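Local coordinates for protein 11S globulin subunit beta (Cucurbita maxima, PDB 2E9Q) that serves as a seed storage globulin, a nutrient reservoir of the pumpkin seed built from two cupin domains per subunit, at residues 47-52 with 65-70; 74-79 with 239-244; 87-92 with 155-160. One frame throughout, in Å; residues are numbered along the deposited sequence. Where two conformers were deposited one is given.

Contact 1: 47-52 with 65-70; sequences FTEVWD and MIRHTI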
loop_
_atom_site.group_PDB
_atom_site.type_symbol
_atom_site.label_atom_id
_atom_site.label_comp_id
_atom_site.label_asym_id
_atom_site.label_seq_id
_atom_site.Cartn_x
_atom_site.Cartn_y
_atom_site.Cartn_z
ATOM N N PHE A 47 -35.554 0.866 5.016
ATOM C CA PHE A 47 -35.057 0.111 3.876
ATOM C C PHE A 47 -33.663 0.562 3.459
ATOM O O PHE A 47 -33.270 1.704 3.678
ATOM C CB PHE A 47 -36.045 0.223 2.696
ATOM C CG PHE A 47 -36.284 1.630 2.229
ATOM C CD1 PHE A 47 -35.459 2.209 1.274
ATOM C CD2 PHE A 47 -37.342 2.374 2.742
ATOM C CE1 PHE A 47 -35.676 3.509 0.828
ATOM C CE2 PHE A 47 -37.576 3.680 2.310
ATOM C CZ PHE A 47 -36.740 4.252 1.346
ATOM N N THR A 48 -32.930 -0.355 2.844
ATOM C CA THR A 48 -31.566 -0.115 2.407
ATOM C C THR A 48 -31.399 -0.215 0.897
ATOM O O THR A 48 -31.796 -1.205 0.277
ATOM C CB THR A 48 -30.629 -1.138 3.054
ATOM O OG1 THR A 48 -30.720 -1.015 4.476
ATOM C CG2 THR A 48 -29.186 -0.937 2.582
ATOM N N GLU A 49 -30.790 0.811 0.318
ATOM C CA GLU A 49 -30.542 0.852 -1.106
ATOM C C GLU A 49 -29.028 0.762 -1.338
ATOM O O GLU A 49 -28.238 1.373 -0.593
ATOM C CB GLU A 49 -31.102 2.149 -1.684
ATOM C CG GLU A 49 -32.629 2.253 -1.596
ATOM C CD GLU A 49 -33.143 3.586 -2.097
ATOM O OE1 GLU A 49 -33.080 4.580 -1.340
ATOM O OE2 GLU A 49 -33.592 3.645 -3.258
ATOM N N VAL A 50 -28.632 -0.000 -2.359
ATOM C CA VAL A 50 -27.218 -0.187 -2.678
ATOM C C VAL A 50 -26.895 0.115 -4.134
ATOM O O VAL A 50 -27.636 -0.286 -5.036
ATOM C CB VAL A 50 -26.779 -1.626 -2.367
ATOM C CG1 VAL A 50 -25.292 -1.773 -2.585
ATOM C CG2 VAL A 50 -27.143 -1.981 -0.930
ATOM N N TRP A 51 -25.799 0.833 -4.366
ATOM C CA TRP A 51 -25.398 1.158 -5.726
ATOM C C TRP A 51 -24.644 -0.036 -6.320
ATOM O O TRP A 51 -24.323 -0.993 -5.608
ATOM C CB TRP A 51 -24.536 2.424 -5.760
ATOM C CG TRP A 51 -25.329 3.699 -5.851
ATOM C CD1 TRP A 51 -25.435 4.528 -6.936
ATOM C CD2 TRP A 51 -26.096 4.311 -4.803
ATOM N NE1 TRP A 51 -26.213 5.623 -6.626
ATOM C CE2 TRP A 51 -26.630 5.515 -5.325
ATOM C CE3 TRP A 51 -26.380 3.961 -3.474
ATOM C CZ2 TRP A 51 -27.438 6.375 -4.557
ATOM C CZ3 TRP A 51 -27.185 4.817 -2.711
ATOM C CH2 TRP A 51 -27.704 6.008 -3.259
ATOM N N ASP A 52 -24.377 0.014 -7.619
ATOM C CA ASP A 52 -23.710 -1.101 -8.290
ATOM C C ASP A 52 -22.207 -1.130 -8.088
ATOM O O ASP A 52 -21.482 -0.396 -8.735
ATOM C CB ASP A 52 -24.028 -1.082 -9.786
ATOM C CG ASP A 52 -23.440 -2.278 -10.522
ATOM O OD1 ASP A 52 -23.245 -3.343 -9.902
ATOM O OD2 ASP A 52 -23.187 -2.156 -11.733
ATOM N N MET A 65 -21.538 2.422 -2.325
ATOM C CA MET A 65 -22.444 3.451 -1.822
ATOM C C MET A 65 -23.724 2.770 -1.350
ATOM O O MET A 65 -24.311 1.951 -2.063
ATOM C CB MET A 65 -22.777 4.456 -2.926
ATOM C CG MET A 65 -23.481 5.725 -2.444
ATOM S SD MET A 65 -22.377 6.840 -1.550
ATOM C CE MET A 65 -21.295 7.340 -2.865
ATOM N N ILE A 66 -24.152 3.113 -0.142
ATOM C CA ILE A 66 -25.349 2.547 0.451
ATOM C C ILE A 66 -26.160 3.683 1.060
ATOM O O ILE A 66 -25.594 4.636 1.605
ATOM C CB ILE A 66 -24.972 1.558 1.558
ATOM C CG1 ILE A 66 -24.132 0.433 0.962
ATOM C CG2 ILE A 66 -26.213 1.016 2.243
ATOM C CD1 ILE A 66 -23.610 -0.538 1.986
ATOM N N ARG A 67 -27.483 3.604 0.936
ATOM C CA ARG A 67 -28.353 4.622 1.511
ATOM C C ARG A 67 -29.363 3.927 2.407
ATOM O O ARG A 67 -30.089 3.022 1.981
ATOM C CB ARG A 67 -29.070 5.434 0.427
ATOM C CG ARG A 67 -30.068 6.474 0.983
ATOM C CD ARG A 67 -30.527 7.453 -0.094
ATOM N NE ARG A 67 -31.107 6.750 -1.237
ATOM C CZ ARG A 67 -31.300 7.285 -2.438
ATOM N NH1 ARG A 67 -31.834 6.549 -3.405
ATOM N NH2 ARG A 67 -30.961 8.546 -2.685
ATOM N N HIS A 68 -29.382 4.341 3.666
ATOM C CA HIS A 68 -30.295 3.771 4.631
ATOM C C HIS A 68 -31.393 4.763 4.952
ATOM O O HIS A 68 -31.144 5.947 5.158
ATOM C CB HIS A 68 -29.553 3.416 5.915
ATOM C CG HIS A 68 -28.744 2.162 5.826
ATOM N ND1 HIS A 68 -27.448 2.078 6.285
ATOM C CD2 HIS A 68 -29.072 0.921 5.399
ATOM C CE1 HIS A 68 -27.014 0.838 6.148
ATOM N NE2 HIS A 68 -27.982 0.115 5.612
ATOM N N THR A 69 -32.620 4.271 4.989
ATOM C CA THR A 69 -33.752 5.112 5.313
ATOM C C THR A 69 -34.393 4.455 6.512
ATOM O O THR A 69 -35.024 3.403 6.399
ATOM C CB THR A 69 -34.735 5.193 4.144
ATOM O OG1 THR A 69 -34.134 5.951 3.081
ATOM C CG2 THR A 69 -36.019 5.872 4.580
ATOM N N ILE A 70 -34.204 5.071 7.671
ATOM C CA ILE A 70 -34.731 4.527 8.905
ATOM C C ILE A 70 -35.903 5.355 9.385
ATOM O O ILE A 70 -35.798 6.570 9.584
ATOM C CB ILE A 70 -33.625 4.482 9.976
ATOM C CG1 ILE A 70 -32.415 3.734 9.401
ATOM C CG2 ILE A 70 -34.134 3.785 11.247
ATOM C CD1 ILE A 70 -31.184 3.832 10.246
HETATM O O HOH W 1 -32.511 4.259 1.585
HETATM O O HOH W 2 -21.991 -0.068 -3.969
#

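Contact 2: 74-79 with 239-244; sequences GLLLPG and RDRIVQ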
loop_
_atom_site.group_PDB
_atom_site.type_symbol
_atom_site.label_atom_id
_atom_site.label_comp_id
_atom_site.label_asym_id
_atom_site.label_seq_id
_atom_site.Cartn_x
_atom_site.Cartn_y
_atom_site.Cartn_z
ATOM N N GLY A 74 -36.774 3.573 14.492
ATOM C CA GLY A 74 -36.040 2.539 13.786
ATOM C C GLY A 74 -34.639 2.304 14.317
ATOM O O GLY A 74 -33.926 3.243 14.660
ATOM N N LEU A 75 -34.243 1.038 14.379
ATOM C CA LEU A 75 -32.922 0.674 14.858
ATOM C C LEU A 75 -32.143 -0.172 13.838
ATOM O O LEU A 75 -32.527 -1.295 13.528
ATOM C CB LEU A 75 -33.042 -0.109 16.171
ATOM C CG LEU A 75 -31.748 -0.746 16.703
ATOM C CD1 LEU A 75 -30.807 0.341 17.229
ATOM C CD2 LEU A 75 -32.077 -1.759 17.803
ATOM N N LEU A 76 -31.058 0.382 13.307
ATOM C CA LEU A 76 -30.218 -0.356 12.376
ATOM C C LEU A 76 -29.383 -1.230 13.287
ATOM O O LEU A 76 -28.615 -0.730 14.106
ATOM C CB LEU A 76 -29.318 0.596 11.587
ATOM C CG LEU A 76 -28.206 -0.020 10.723
ATOM C CD1 LEU A 76 -28.780 -1.011 9.710
ATOM C CD2 LEU A 76 -27.458 1.114 10.014
ATOM N N LEU A 77 -29.553 -2.536 13.173
ATOM C CA LEU A 77 -28.825 -3.456 14.022
ATOM C C LEU A 77 -27.322 -3.306 13.856
ATOM O O LEU A 77 -26.838 -2.938 12.781
ATOM C CB LEU A 77 -29.255 -4.886 13.715
ATOM C CG LEU A 77 -30.782 -5.057 13.719
ATOM C CD1 LEU A 77 -31.139 -6.498 13.428
ATOM C CD2 LEU A 77 -31.334 -4.635 15.075
ATOM N N PRO A 78 -26.559 -3.595 14.928
ATOM C CA PRO A 78 -25.096 -3.489 14.908
ATOM C C PRO A 78 -24.369 -4.527 14.073
ATOM O O PRO A 78 -24.705 -5.708 14.081
ATOM C CB PRO A 78 -24.716 -3.600 16.383
ATOM C CG PRO A 78 -25.740 -4.536 16.911
ATOM C CD PRO A 78 -27.027 -4.034 16.254
ATOM N N GLY A 79 -23.359 -4.061 13.360
ATOM C CA GLY A 79 -22.550 -4.945 12.556
ATOM C C GLY A 79 -21.237 -4.248 12.266
ATOM O O GLY A 79 -21.093 -3.051 12.545
ATOM N N ARG A 239 -37.376 -9.417 10.325
ATOM C CA ARG A 239 -37.281 -7.957 10.291
ATOM C C ARG A 239 -36.149 -7.373 9.462
ATOM O O ARG A 239 -36.142 -6.179 9.167
ATOM C CB ARG A 239 -37.144 -7.417 11.716
ATOM C CG ARG A 239 -38.328 -7.687 12.624
ATOM C CD ARG A 239 -38.019 -7.190 14.023
ATOM N NE ARG A 239 -36.857 -7.890 14.544
ATOM C CZ ARG A 239 -36.173 -7.513 15.614
ATOM N NH1 ARG A 239 -35.127 -8.221 16.007
ATOM N NH2 ARG A 239 -36.534 -6.428 16.285
ATOM N N ASP A 240 -35.196 -8.218 9.090
ATOM C CA ASP A 240 -34.020 -7.796 8.338
ATOM C C ASP A 240 -33.126 -6.896 9.215
ATOM O O ASP A 240 -33.106 -7.054 10.433
ATOM C CB ASP A 240 -34.404 -7.090 7.041
ATOM C CG ASP A 240 -33.268 -7.098 6.022
ATOM O OD1 ASP A 240 -32.630 -6.043 5.810
ATOM O OD2 ASP A 240 -33.001 -8.174 5.443
ATOM N N ARG A 241 -32.425 -5.940 8.618
ATOM C CA ARG A 241 -31.483 -5.100 9.361
ATOM C C ARG A 241 -31.945 -3.839 10.113
ATOM O O ARG A 241 -31.212 -3.334 10.974
ATOM C CB ARG A 241 -30.333 -4.721 8.428
ATOM C CG ARG A 241 -30.589 -3.496 7.574
ATOM C CD ARG A 241 -29.722 -3.543 6.321
ATOM N NE ARG A 241 -30.131 -4.649 5.463
ATOM C CZ ARG A 241 -29.307 -5.567 4.971
ATOM N NH1 ARG A 241 -28.015 -5.503 5.253
ATOM N NH2 ARG A 241 -29.780 -6.558 4.211
ATOM N N ILE A 242 -33.121 -3.310 9.782
ATOM C CA ILE A 242 -33.621 -2.120 10.463
ATOM C C ILE A 242 -34.884 -2.531 11.225
ATOM O O ILE A 242 -35.908 -2.845 10.615
ATOM C CB ILE A 242 -33.938 -0.999 9.452
ATOM C CG1 ILE A 242 -32.707 -0.713 8.580
ATOM C CG2 ILE A 242 -34.351 0.268 10.183
ATOM C CD1 ILE A 242 -32.953 0.297 7.469
ATOM N N VAL A 243 -34.813 -2.537 12.555
ATOM C CA VAL A 243 -35.947 -2.971 13.367
ATOM C C VAL A 243 -36.703 -1.906 14.173
ATOM O O VAL A 243 -36.184 -0.834 14.485
ATOM C CB VAL A 243 -35.506 -4.076 14.338
ATOM C CG1 VAL A 243 -34.809 -5.191 13.570
ATOM C CG2 VAL A 243 -34.573 -3.499 15.395
ATOM N N GLN A 244 -37.950 -2.222 14.502
ATOM C CA GLN A 244 -38.790 -1.325 15.286
ATOM C C GLN A 244 -38.440 -1.571 16.749
ATOM O O GLN A 244 -38.459 -2.713 17.207
ATOM C CB GLN A 244 -40.268 -1.654 15.059
ATOM C CG GLN A 244 -41.235 -0.585 15.544
ATOM C CD GLN A 244 -41.355 0.565 14.560
ATOM O OE1 GLN A 244 -42.054 1.552 14.810
ATOM N NE2 GLN A 244 -40.677 0.438 13.421
#

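Contact 3: 87-92 with 155-160; sequences IFVAQG and LVLIVF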
loop_
_atom_site.group_PDB
_atom_site.type_symbol
_atom_site.label_atom_id
_atom_site.label_comp_id
_atom_site.label_asym_id
_atom_site.label_seq_id
_atom_site.Cartn_x
_atom_site.Cartn_y
_atom_site.Cartn_z
ATOM N N ILE A 87 -20.253 8.283 6.826
ATOM C CA ILE A 87 -21.701 8.287 6.715
ATOM C C ILE A 87 -22.204 9.697 6.840
ATOM O O ILE A 87 -22.042 10.329 7.888
ATOM C CB ILE A 87 -22.328 7.444 7.824
ATOM C CG1 ILE A 87 -21.905 5.988 7.656
ATOM C CG2 ILE A 87 -23.829 7.601 7.810
ATOM C CD1 ILE A 87 -22.505 5.035 8.675
ATOM N N PHE A 88 -22.797 10.207 5.770
ATOM C CA PHE A 88 -23.329 11.550 5.810
ATOM C C PHE A 88 -24.798 11.479 6.184
ATOM O O PHE A 88 -25.563 10.749 5.556
ATOM C CB PHE A 88 -23.182 12.240 4.462
ATOM C CG PHE A 88 -23.723 13.637 4.442
ATOM C CD1 PHE A 88 -23.062 14.663 5.110
ATOM C CD2 PHE A 88 -24.894 13.931 3.752
ATOM C CE1 PHE A 88 -23.556 15.968 5.091
ATOM C CE2 PHE A 88 -25.396 15.227 3.727
ATOM C CZ PHE A 88 -24.720 16.251 4.401
ATOM N N VAL A 89 -25.180 12.230 7.216
ATOM C CA VAL A 89 -26.564 12.280 7.690
ATOM C C VAL A 89 -27.279 13.323 6.841
ATOM O O VAL A 89 -27.179 14.521 7.090
ATOM C CB VAL A 89 -26.624 12.681 9.190
ATOM C CG1 VAL A 89 -28.066 12.805 9.651
ATOM C CG2 VAL A 89 -25.893 11.640 10.027
ATOM N N ALA A 90 -27.999 12.853 5.829
ATOM C CA ALA A 90 -28.693 13.738 4.907
ATOM C C ALA A 90 -29.979 14.308 5.485
ATOM O O ALA A 90 -30.403 15.398 5.102
ATOM C CB ALA A 90 -28.990 12.990 3.596
ATOM N N GLN A 91 -30.600 13.569 6.399
ATOM C CA GLN A 91 -31.847 14.019 7.013
ATOM C C GLN A 91 -32.145 13.300 8.327
ATOM O O GLN A 91 -31.903 12.099 8.463
ATOM C CB GLN A 91 -33.017 13.805 6.041
ATOM C CG GLN A 91 -34.383 14.191 6.605
ATOM C CD GLN A 91 -35.555 13.744 5.722
ATOM O OE1 GLN A 91 -35.743 14.237 4.609
ATOM N NE2 GLN A 91 -36.339 12.803 6.223
ATOM N N GLY A 92 -32.664 14.053 9.294
ATOM C CA GLY A 92 -33.027 13.479 10.577
ATOM C C GLY A 92 -31.938 13.541 11.625
ATOM O O GLY A 92 -30.894 14.156 11.411
ATOM N N LEU A 155 -34.845 8.943 8.997
ATOM C CA LEU A 155 -33.413 9.176 9.112
ATOM C C LEU A 155 -32.763 8.685 7.814
ATOM O O LEU A 155 -32.782 7.488 7.546
ATOM C CB LEU A 155 -32.862 8.375 10.290
ATOM C CG LEU A 155 -31.693 8.927 11.099
ATOM C CD1 LEU A 155 -31.001 7.763 11.771
ATOM C CD2 LEU A 155 -30.729 9.703 10.215
ATOM N N VAL A 156 -32.205 9.596 7.017
ATOM C CA VAL A 156 -31.552 9.225 5.752
ATOM C C VAL A 156 -30.019 9.320 5.843
ATOM O O VAL A 156 -29.458 10.406 6.043
ATOM C CB VAL A 156 -32.051 10.119 4.576
ATOM C CG1 VAL A 156 -31.430 9.663 3.259
ATOM C CG2 VAL A 156 -33.580 10.062 4.482
ATOM N N LEU A 157 -29.359 8.174 5.677
ATOM C CA LEU A 157 -27.903 8.067 5.765
ATOM C C LEU A 157 -27.186 7.639 4.482
ATOM O O LEU A 157 -27.475 6.578 3.908
ATOM C CB LEU A 157 -27.546 7.071 6.852
ATOM C CG LEU A 157 -28.332 7.302 8.140
ATOM C CD1 LEU A 157 -28.201 6.098 9.053
ATOM C CD2 LEU A 157 -27.831 8.571 8.794
ATOM N N ILE A 158 -26.231 8.457 4.056
ATOM C CA ILE A 158 -25.440 8.164 2.873
ATOM C C ILE A 158 -24.122 7.518 3.318
ATOM O O ILE A 158 -23.225 8.190 3.824
ATOM C CB ILE A 158 -25.149 9.450 2.089
ATOM C CG1 ILE A 158 -26.451 10.231 1.868
ATOM C CG2 ILE A 158 -24.489 9.097 0.765
ATOM C CD1 ILE A 158 -27.544 9.438 1.146
ATOM N N VAL A 159 -24.027 6.208 3.128
ATOM C CA VAL A 159 -22.863 5.429 3.518
ATOM C C VAL A 159 -21.844 5.172 2.414
ATOM O O VAL A 159 -22.131 4.466 1.447
ATOM C CB VAL A 159 -23.290 4.065 4.055
ATOM C CG1 VAL A 159 -22.068 3.283 4.545
ATOM C CG2 VAL A 159 -24.335 4.245 5.156
ATOM N N PHE A 160 -20.652 5.741 2.575
ATOM C CA PHE A 160 -19.564 5.568 1.635
ATOM C C PHE A 160 -18.538 4.602 2.226
ATOM O O PHE A 160 -18.029 4.804 3.335
ATOM C CB PHE A 160 -18.922 6.914 1.338
ATOM C CG PHE A 160 -17.671 6.823 0.515
ATOM C CD1 PHE A 160 -16.421 6.899 1.121
ATOM C CD2 PHE A 160 -17.741 6.696 -0.873
ATOM C CE1 PHE A 160 -15.249 6.854 0.356
ATOM C CE2 PHE A 160 -16.578 6.652 -1.653
ATOM C CZ PHE A 160 -15.327 6.732 -1.037
#

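Contact 1: 47-52 with 65-70
Glu49 and Arg67 form a salt bridge across two antiparallel strands, with NE of Arg67 2.9 Å from OE1 of Glu49. The side chains run alongside each other from a hydrogen-bonded pair. Glu49 CG stands beside its backbone N (chi1 -65°) and the chain extends from there, whereas the arginine bends at its third torsion, which turns the guanidinium edge onto the carboxylate. NE meets OE1 from above the carboxylate plane, and NH1 adds weak bonds to both oxygens. A second charge, Arg40, binds OE2, while NH2 of Arg67 is bonded to the hydroxyl of Tyr348. A water lies 3.0 Å from Glu49 OE1 and is hydrogen-bonded to Thr69 OG1.

Two backbone bonds join the same pair, Arg67 N lying 2.8 Å from Glu49 O, and those of Phe47 with Thr69 and of Trp51 N with Met65 O extend the pairing. Packing surrounds the salt bridge. CH2 of Trp51 sits over the centre of one guanidinium face, ring and guanidinium planes 59° apart. In one of its two modelled conformers, CG of Met65 lies over the six-membered ring of the indole, 3.8 Å from its centroid, a CH-pi contact. The indole NE1 is held by Gln35 O. At the far end, CB of Thr69 covers a face of the Phe47 ring, 3.7 Å from its centroid. On the reverse side of the sheet, CG2 of Thr48 meets CG2 of Ile66 at 3.6 Å.

An alanine at Arg67 would probably leave Glu49 with one charged partner fewer and open a gap beside the indole of Trp51. In this cupin sheet the carboxylate, between Arg40 and Arg67, probably offsets part of their charge in a mostly buried setting, where the rings of Trp51 and Phe47 probably limit contact with water.

Contact 2: 74-79 with 239-244
Leu77 and Val243 meet through their methyl groups because of their first torsions: CG of Leu77 stands beside its backbone N (chi1 -50°), and CG2 of Val243 sits between its backbone N and carbonyl carbon. The leucine thus crosses the valine at about a right angle, and its CD2 presses on CG2 of Val243 at 3.4 Å, tighter than usual van der Waals contact. Its other methyl, CD1, lies against Asp240 O. CB of Leu75 packs alongside the same Val243 CG2 at 3.8 Å. From the other side of the sheet, Leu76 has CG anti to its backbone N (chi1 170°) and lays CD1 3.7 Å from CG of Arg241 and 4.1 Å from CG1 of Ile242.

Three backbone bonds join the strands. Leu75 and Val243 exchange two, the N of Leu75 lying 2.7 Å from Val243 O. The third runs from Leu77 N to Arg241 O at 2.9 Å, nearly in line with the carbonyl. Just ahead of the short strand, Asp240 OD1 accepts from both the backbone N and NE of Arg241, the two coming from the same face of the carboxylate; the NE bond is a salt bridge of 2.9 Å. This probably steadies the segment leading into the strand, while Glu187 takes NH1 of Arg241.

Strand 242-244 thereby borders strand 74-81, which also pairs with strands 145-149 and 176-178. Leu76 and Ile242 rest on Ile70 of strand 63-70, in the facing sheet, and Ile242 also touches Ala43 of strand 39-43. Outward, Leu77 packs on Met428 of a second subunit, so the pairing lies at a subunit interface.

Contact 3: 87-92 with 155-160
Ile87 to Gln91 runs antiparallel to Leu155 to Val159, the strand axes 157° apart, and a classic beta bulge sets Ala90 and Gln91 together against Val156. The extra residue turns the CB of Ala90 toward the partner strand, where it touches CG1 of Val156 and CG1 of Ile158, each at 4.1 Å. Beside it, CB of Gln91 packs on CB of Val156, and the extended chain of the glutamine carries NE2 to the backbone O of Asp154.

The other face of the sheet is built from branched aliphatic groups. Ile87 and Val159 lie side by side, the isoleucine CG1 3.9 Å from the valine CG2, and CG2 of Ile87 reaches CB of Leu157. With its CG beside the backbone N (chi1 -47°), Leu157 sends CD2 against CG2 of Val89 at 3.8 Å. Leu155 swings CD2 back to CG1 of Val89. This face meets the second sheet of the domain, where Ile87 and Leu157 touch Met147. On the opposite face Phe88 packs on Thr350 and Ile158 on Tyr348, both of the C-terminal cupin domain.

At the bulge the carbonyl of Val156 receives Ala90 N at 2.9 Å and, weakly, Gln91 N, while Gln91 O accepts from Val156 N in return. Before the bulge along 87-91, Phe88 and Ile158 form a regular hydrogen-bonded pair, with the bond from Ile158 N to Phe88 O 2.8 Å long. Gly92 follows the bulge at a positive phi of 92°, where a CB would jam against the preceding carbonyl O. Apart from Gln91 the side chains are hydrocarbon, so polar pairing across the strands falls to the backbone, and the contact joins the inside of the N-terminal cupin barrel to the seam between the two domains.

Overall arrangement
Contact 1 comes first along the chain, closing a short loop that holds helix 56-61 as strand 63-70 returns beside strand 46-50. The chain then passes directly into strand 74-81, where contact 2 opens; that contact is completed only after some 160 residues, when 239-244 comes back. Contact 3 opens and closes within this long excursion. No two contacts cross. Contacts 1 and 3 share one sheet, since strands 63-70 and 155-162 are neighbours in it, with Ile66 beside Val159. Contact 2 belongs to the other sheet of the N-terminal cupin domain and touches contact 1 where Thr48 packs on CD of Arg241. The two sheets of the cupin barrel thus meet where contacts 1 and 2 touch.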